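Local coordinates for coronin (Toxoplasma gondii, PDB 4OZU), which probably binds actin filaments and is represented here by its WD40 beta-propeller domain, one piece of the longer protein, at residues N86-P89 / F90-D93; N163-F166 / A167-K170. All blocks are in the same frame, centred on the assembly; numbering follows the deposited sequence.

Interaction 1: N86-P89 / F90-D93; sequences NFSP and FYRD
Ser88 OG reaches forward along the chain and accepts two backbone N-H groups at once, from Phe90 N at 3.0 Å and from Tyr91 N at 3.2 Å. Both bonds are nearly straight (168° and 167°), so the two successive amides converge on a single buried oxygen. The first torsion explains this grip: with OG opposite the serine's own N and beside its carbonyl carbon (chi1 166°), the hydroxyl is swung toward the residues that follow. The bond to the N-H two residues on makes this an ST turn, and the second bond pins the next peptide to the same oxygen. The turn begins the loop that joins strand 82-87 to its antiparallel neighbour 94-99 within one blade of the seven-bladed WD40 propeller; Ser88 also pairs through its backbone with Ile94, where the second strand starts. Beside the turn each of two aromatic rings carries an aliphatic carbon of the preceding residue on one face. Pro89 CB sits 3.8 Å from the centroid of the Phe90 ring, almost exactly on the ring normal, a CH-pi contact. Phe90 CB in turn lies above the centre of the Tyr91 ring, at 3.7 Å from its plane, while Tyr91 CD2 approaches Ser88 OG to 3.6 Å. A water donates to Ser88 O (2.7 Å) and to Tyr91 O (2.6 Å), bridging the two carbonyls. The Phe87 ring packs against Tyr45 and Ala47 of strand 45-49 and Leu95 of strand 94-99; Phe87 CD1 just reaches Arg92 O, at 4.5 Å, a carbonyl that accepts a hydrogen bond from Asn42 ND2.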
loop_
_atom_site.group_PDB
_atom_site.type_symbol
_atom_site.label_atom_id
_atom_site.label_comp_id
_atom_site.label_asym_id
_atom_site.label_seq_id
_atom_site.Cartn_x
_atom_site.Cartn_y
_atom_site.Cartn_z
ATOM N N ASN A 86 -3.126 7.732 0.723
ATOM C CA ASN A 86 -3.823 6.483 1.030
ATOM C C ASN A 86 -5.279 6.732 1.390
ATOM O O ASN A 86 -5.589 7.574 2.229
ATOM C CB ASN A 86 -3.128 5.728 2.168
ATOM C CG ASN A 86 -2.086 4.738 1.666
ATOM O OD1 ASN A 86 -2.381 3.868 0.840
ATOM N ND2 ASN A 86 -0.860 4.877 2.150
ATOM N N PHE A 87 -6.170 5.998 0.734
ATOM C CA PHE A 87 -7.576 6.002 1.108
ATOM C C PHE A 87 -7.799 5.277 2.430
ATOM O O PHE A 87 -7.057 4.351 2.777
ATOM C CB PHE A 87 -8.419 5.344 0.023
ATOM C CG PHE A 87 -8.566 6.181 -1.213
ATOM C CD1 PHE A 87 -9.566 7.128 -1.301
ATOM C CD2 PHE A 87 -7.694 6.030 -2.279
ATOM C CE1 PHE A 87 -9.705 7.904 -2.432
ATOM C CE2 PHE A 87 -7.831 6.808 -3.418
ATOM C CZ PHE A 87 -8.839 7.744 -3.489
ATOM N N SER A 88 -8.822 5.699 3.162
ATOM C CA SER A 88 -9.241 4.982 4.357
ATOM C C SER A 88 -9.646 3.557 4.005
ATOM O O SER A 88 -10.214 3.318 2.942
ATOM C CB SER A 88 -10.417 5.679 5.027
ATOM O OG SER A 88 -11.015 4.829 5.990
ATOM N N PRO A 89 -9.369 2.604 4.900
ATOM C CA PRO A 89 -9.838 1.239 4.642
ATOM C C PRO A 89 -11.347 1.075 4.761
ATOM O O PRO A 89 -11.881 0.041 4.343
ATOM C CB PRO A 89 -9.139 0.409 5.735
ATOM C CG PRO A 89 -8.091 1.280 6.307
ATOM C CD PRO A 89 -8.554 2.685 6.120
ATOM N N PHE A 90 -12.020 2.062 5.347
ATOM C CA PHE A 90 -13.423 1.906 5.724
ATOM C C PHE A 90 -14.376 2.893 5.065
ATOM O O PHE A 90 -15.485 2.533 4.697
ATOM C CB PHE A 90 -13.543 2.030 7.234
ATOM C CG PHE A 90 -12.511 1.238 7.974
ATOM C CD1 PHE A 90 -12.492 -0.146 7.891
ATOM C CD2 PHE A 90 -11.554 1.873 8.745
ATOM C CE1 PHE A 90 -11.539 -0.871 8.561
ATOM C CE2 PHE A 90 -10.602 1.141 9.426
ATOM C CZ PHE A 90 -10.594 -0.225 9.330
ATOM N N TYR A 91 -13.930 4.136 4.928
ATOM C CA TYR A 91 -14.795 5.231 4.518
ATOM C C TYR A 91 -14.420 5.697 3.124
ATOM O O TYR A 91 -13.319 6.200 2.894
ATOM C CB TYR A 91 -14.697 6.360 5.540
ATOM C CG TYR A 91 -14.849 5.825 6.947
ATOM C CD1 TYR A 91 -15.949 5.056 7.296
ATOM C CD2 TYR A 91 -13.873 6.039 7.907
ATOM C CE1 TYR A 91 -16.085 4.544 8.570
ATOM C CE2 TYR A 91 -14.002 5.527 9.186
ATOM C CZ TYR A 91 -15.107 4.783 9.512
ATOM O OH TYR A 91 -15.236 4.271 10.784
ATOM N N ARG A 92 -15.353 5.493 2.200
ATOM C CA ARG A 92 -15.106 5.668 0.778
ATOM C C ARG A 92 -14.678 7.077 0.389
ATOM O O ARG A 92 -14.002 7.265 -0.625
ATOM C CB ARG A 92 -16.361 5.304 -0.006
ATOM C CG ARG A 92 -16.134 5.304 -1.493
ATOM C CD ARG A 92 -16.654 4.048 -2.131
ATOM N NE ARG A 92 -18.059 4.183 -2.510
ATOM C CZ ARG A 92 -19.049 3.421 -2.051
ATOM N NH1 ARG A 92 -18.821 2.440 -1.184
ATOM N NH2 ARG A 92 -20.287 3.638 -2.471
ATOM N N ASP A 93 -15.083 8.057 1.190
ATOM C CA ASP A 93 -14.861 9.463 0.864
ATOM C C ASP A 93 -13.662 10.059 1.593
ATOM O O ASP A 93 -13.370 11.245 1.435
ATOM C CB ASP A 93 -16.119 10.281 1.185
ATOM C CG ASP A 93 -16.615 10.076 2.608
ATOM O OD1 ASP A 93 -16.199 9.096 3.269
ATOM O OD2 ASP A 93 -17.445 10.894 3.062
HETATM O O HOH W 1 -11.575 5.021 1.305
#

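Interaction 2: N163-F166 / A167-K170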
loop_
_atom_site.group_PDB
_atom_site.type_symbol
_atom_site.label_atom_id
_atom_site.label_comp_id
_atom_site.label_asym_id
_atom_site.label_seq_id
_atom_site.Cartn_x
_atom_site.Cartn_y
_atom_site.Cartn_z
ATOM N N ASN A 163 -7.533 14.753 16.568
ATOM C CA ASN A 163 -6.360 15.493 16.120
ATOM C C ASN A 163 -5.266 15.384 17.174
ATOM O O ASN A 163 -4.705 16.390 17.628
ATOM C CB ASN A 163 -6.710 16.955 15.835
ATOM C CG ASN A 163 -5.805 17.572 14.785
ATOM O OD1 ASN A 163 -4.593 17.356 14.787
ATOM N ND2 ASN A 163 -6.395 18.326 13.865
ATOM N N GLU A 164 -4.985 14.144 17.569
ATOM C CA GLU A 164 -4.053 13.867 18.655
ATOM C C GLU A 164 -2.914 12.957 18.210
ATOM O O GLU A 164 -3.128 11.815 17.816
ATOM C CB GLU A 164 -4.793 13.229 19.834
ATOM C CG GLU A 164 -3.911 12.931 21.040
ATOM C CD GLU A 164 -4.656 12.208 22.147
ATOM O OE1 GLU A 164 -5.844 11.878 21.955
ATOM O OE2 GLU A 164 -4.048 11.969 23.213
ATOM N N ASN A 165 -1.696 13.484 18.293
ATOM C CA ASN A 165 -0.485 12.701 18.090
ATOM C C ASN A 165 -0.167 11.981 19.399
ATOM O O ASN A 165 0.551 12.510 20.250
ATOM C CB ASN A 165 0.659 13.616 17.654
ATOM C CG ASN A 165 1.951 12.877 17.403
ATOM O OD1 ASN A 165 1.978 11.648 17.279
ATOM N ND2 ASN A 165 3.046 13.633 17.319
ATOM N N PHE A 166 -0.726 10.788 19.573
ATOM C CA PHE A 166 -0.755 10.160 20.888
ATOM C C PHE A 166 0.522 9.393 21.214
ATOM O O PHE A 166 0.762 9.048 22.366
ATOM C CB PHE A 166 -1.968 9.232 21.011
ATOM C CG PHE A 166 -1.953 8.051 20.075
ATOM C CD1 PHE A 166 -1.335 6.864 20.438
ATOM C CD2 PHE A 166 -2.602 8.114 18.852
ATOM C CE1 PHE A 166 -1.347 5.769 19.593
ATOM C CE2 PHE A 166 -2.612 7.025 17.995
ATOM C CZ PHE A 166 -1.984 5.849 18.367
ATOM N N ALA A 167 1.338 9.131 20.204
ATOM C CA ALA A 167 2.607 8.450 20.416
ATOM C C ALA A 167 3.539 8.738 19.253
ATOM O O ALA A 167 3.100 8.908 18.119
ATOM C CB ALA A 167 2.395 6.958 20.574
ATOM N N SER A 168 4.827 8.799 19.550
ATOM C CA SER A 168 5.839 9.007 18.529
ATOM C C SER A 168 7.059 8.193 18.895
ATOM O O SER A 168 7.354 8.002 20.074
ATOM C CB SER A 168 6.203 10.488 18.400
ATOM O OG SER A 168 5.114 11.239 17.893
ATOM N N VAL A 169 7.754 7.707 17.878
ATOM C CA VAL A 169 9.010 7.002 18.070
ATOM C C VAL A 169 9.991 7.537 17.044
ATOM O O VAL A 169 9.670 7.595 15.854
ATOM C CB VAL A 169 8.842 5.472 17.916
ATOM C CG1 VAL A 169 10.189 4.774 17.905
ATOM C CG2 VAL A 169 7.968 4.920 19.035
ATOM N N LYS A 170 11.175 7.940 17.497
ATOM C CA LYS A 170 12.166 8.503 16.590
ATOM C C LYS A 170 13.421 7.645 16.473
ATOM O O LYS A 170 14.110 7.374 17.462
ATOM C CB LYS A 170 12.565 9.908 17.020
ATOM C CG LYS A 170 13.509 10.549 16.014
ATOM C CD LYS A 170 13.925 11.945 16.388
ATOM C CE LYS A 170 14.692 12.582 15.238
ATOM N NZ LYS A 170 15.764 11.690 14.704
#
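Between Asn165 and Ala167 the backbone bends: Asn165 is the centre of an inverse gamma turn, and the short segments 164-166 and 167-170 of this one strand run 58° apart. Just upstream, Asn163 and Glu164 both face Asn159 in a G1 beta bulge, so two irregularities follow each other at the start of the strand. At the bend the Phe166 ring stands out from the chain. Its CG sits between the backbone N and the carbonyl carbon (chi1 64°), which leaves the ring beside the next residue: Phe166 CD1 meets the buried methyl of Ala167, CB, at 3.7 Å, Phe166 CE1 follows at 4.0 Å, and Ala167 N approaches the same ring obliquely, 3.5 Å from Phe166 CG. Asn165, its side chain extended away from its own N, brings its amide group alongside Ser168, with Asn165 CG 3.6 Å from Ser168 OG. The same hydroxyl may make a weak hydrogen bond to Ala167 O, with Ser168 OG 3.1 Å from that oxygen. The strand is the last of its four-stranded WD40 blade and forms a hairpin with strand 154-159, on which Asn165 packs against Trp158 and Phe166 against Phe157, while backbone bonds tie Ala167 to Phe157 and Val169 to Val155. Beyond the blade, the Phe166 ring meets Phe380 of helix 376-380 edge-to-face, joining the outer strand to that helix near the end of the chain.

How the interactions relate
Interaction 1 comes first along the chain and interaction 2 follows, in the next four-stranded blade of the propeller. Their centres are about 21 Å apart and their nearest atoms about 13 Å, so they do not touch. Residues 86-93 lie at the end of the first, inner strand of their blade and in the loop after it; residues 164-170 form the last, outer strand of theirs, with Asn163 in the turn before it. The centre of interaction 1 is about 13 Å from the centre of the chain, that of interaction 2 about 21 Å. Asn86 links the two blades through hydrogen bonds to Trp138 and Ala136, on strand 133-138 of the second blade.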